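Local coordinates for ribosomal-protein-serine acetyltransferase, putative (Vibrio cholerae O1 biovar eltor, PDB 2FCK) that is a GNAT-family acetyltransferase that probably acetylates the N-terminal serine or alanine of a ribosomal protein, at residues I10-L15 with L119-L124. Numbering follows the deposited sequence.
Sequences IVTQRL and LTALIL
A121 points its methyl from helix 114-129 at the first hairpin of the chain, where two other methyls receive it. T12 CG2 comes to 3.6 Å from A121 CB, and I10 CG2 lies 3.8 Å from the same A121 CB. In I10 that branch stands opposite the backbone N, while CG1 carries CD1 down the other arm to L122, ending 4.3 Å from L122 CD1. The isoleucine thus straddles two successive helix residues, and F73 and F125 pack against it from strand 71-77 and further along the helix.

T12 splits its work between its two branches. With chi1 at 64°, CG2 stands anti to the carbonyl carbon and faces the alanine, while OG1 hydrogen-bonds to E117, one helical turn before A121, and takes a weak bond from L15 N (3.1 Å to T12 OG1, 133° at the hydrogen). T12 N also donates to L15 O (2.9 Å), a backbone bond across the base of the turn. R14 adds a salt bridge to E117.

Between 10-15 and 119-124 the contact is wholly apolar and sets little direction, so the polar links to E117, a turn earlier, probably help fix how the hairpin lies on the helix.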
loop_
_atom_site.group_PDB
_atom_site.type_symbol
_atom_site.label_atom_id
_atom_site.label_comp_id
_atom_site.label_asym_id
_atom_site.label_seq_id
_atom_site.Cartn_x
_atom_site.Cartn_y
_atom_site.Cartn_z
ATOM N N ILE A 10 10.721 15.482 14.477
ATOM C CA ILE A 10 11.952 15.355 13.723
ATOM C C ILE A 10 12.446 16.779 13.528
ATOM O O ILE A 10 11.721 17.621 13.005
ATOM C CB ILE A 10 11.714 14.629 12.349
ATOM C CG1 ILE A 10 11.217 13.187 12.501
ATOM C CG2 ILE A 10 13.021 14.658 11.522
ATOM C CD1 ILE A 10 10.596 12.677 11.163
ATOM N N VAL A 11 13.673 17.074 13.977
ATOM C CA VAL A 11 14.206 18.433 13.957
ATOM C C VAL A 11 15.459 18.481 13.090
ATOM O O VAL A 11 16.342 17.656 13.236
ATOM C CB VAL A 11 14.561 18.945 15.382
ATOM C CG1 VAL A 11 15.027 20.411 15.310
ATOM C CG2 VAL A 11 13.386 18.759 16.296
ATOM N N THR A 12 15.501 19.436 12.191
ATOM C CA THR A 12 16.629 19.569 11.277
ATOM C C THR A 12 17.322 20.891 11.604
ATOM O O THR A 12 17.010 21.508 12.594
ATOM C CB THR A 12 16.142 19.581 9.807
ATOM O OG1 THR A 12 15.322 20.730 9.589
ATOM C CG2 THR A 12 15.398 18.309 9.427
ATOM N N GLN A 13 18.254 21.351 10.769
ATOM C CA GLN A 13 18.927 22.625 11.075
ATOM C C GLN A 13 17.934 23.795 11.189
ATOM O O GLN A 13 17.997 24.627 12.136
ATOM C CB GLN A 13 19.982 22.932 9.996
ATOM C CG GLN A 13 20.657 24.262 10.277
ATOM C CD GLN A 13 21.438 24.815 9.103
ATOM O OE1 GLN A 13 21.452 24.253 8.015
ATOM N NE2 GLN A 13 22.045 25.981 9.314
ATOM N N ARG A 14 17.010 23.858 10.234
ATOM C CA ARG A 14 16.111 25.011 10.141
ATOM C C ARG A 14 14.638 24.748 10.488
ATOM O O ARG A 14 13.871 25.704 10.676
ATOM C CB ARG A 14 16.215 25.633 8.754
ATOM C CG ARG A 14 17.643 26.106 8.379
ATOM C CD ARG A 14 17.628 26.675 6.995
ATOM N NE ARG A 14 17.349 25.656 5.981
ATOM C CZ ARG A 14 17.243 25.912 4.681
ATOM N NH1 ARG A 14 17.001 24.929 3.815
ATOM N NH2 ARG A 14 17.415 27.171 4.235
ATOM N N LEU A 15 14.272 23.468 10.599
ATOM C CA LEU A 15 12.852 23.036 10.627
ATOM C C LEU A 15 12.513 22.093 11.768
ATOM O O LEU A 15 13.371 21.342 12.268
ATOM C CB LEU A 15 12.425 22.383 9.269
ATOM C CG LEU A 15 12.715 23.171 8.010
ATOM C CD1 LEU A 15 12.413 22.293 6.746
ATOM C CD2 LEU A 15 11.968 24.527 8.015
ATOM N N LEU A 119 11.364 16.940 3.502
ATOM C CA LEU A 119 11.055 15.636 2.925
ATOM C C LEU A 119 12.230 14.673 3.101
ATOM O O LEU A 119 12.047 13.486 3.401
ATOM C CB LEU A 119 10.607 15.770 1.445
ATOM C CG LEU A 119 10.175 14.502 0.736
ATOM C CD1 LEU A 119 8.988 13.919 1.458
ATOM C CD2 LEU A 119 9.786 14.845 -0.731
ATOM N N THR A 120 13.463 15.200 2.982
ATOM C CA THR A 120 14.623 14.337 3.211
ATOM C C THR A 120 14.656 13.838 4.672
ATOM O O THR A 120 14.962 12.662 4.915
ATOM C CB THR A 120 15.940 15.093 2.874
ATOM O OG1 THR A 120 15.956 15.356 1.449
ATOM C CG2 THR A 120 17.183 14.267 3.260
ATOM N N ALA A 121 14.282 14.710 5.619
ATOM C CA ALA A 121 14.226 14.305 7.048
ATOM C C ALA A 121 13.271 13.118 7.209
ATOM O O ALA A 121 13.597 12.097 7.866
ATOM C CB ALA A 121 13.776 15.492 7.896
ATOM N N LEU A 122 12.135 13.211 6.505
ATOM C CA LEU A 122 11.129 12.160 6.656
ATOM C C LEU A 122 11.618 10.865 6.005
ATOM O O LEU A 122 11.453 9.764 6.536
ATOM C CB LEU A 122 9.791 12.626 6.064
ATOM C CG LEU A 122 8.651 11.600 6.221
ATOM C CD1 LEU A 122 8.382 11.312 7.713
ATOM C CD2 LEU A 122 7.359 12.059 5.501
ATOM N N ILE A 123 12.233 10.975 4.844
ATOM C CA ILE A 123 12.762 9.808 4.152
ATOM C C ILE A 123 13.839 9.095 5.002
ATOM O O ILE A 123 13.859 7.865 5.156
ATOM C CB ILE A 123 13.362 10.282 2.810
ATOM C CG1 ILE A 123 12.197 10.675 1.825
ATOM C CG2 ILE A 123 14.276 9.163 2.160
ATOM C CD1 ILE A 123 12.771 11.489 0.616
ATOM N N LEU A 124 14.747 9.871 5.567
ATOM C CA LEU A 124 15.776 9.294 6.434
ATOM C C LEU A 124 15.182 8.621 7.666
ATOM O O LEU A 124 15.634 7.549 8.059
ATOM C CB LEU A 124 16.806 10.343 6.851
ATOM C CG LEU A 124 17.642 10.838 5.670
ATOM C CD1 LEU A 124 18.553 12.027 6.144
ATOM C CD2 LEU A 124 18.432 9.694 4.980
#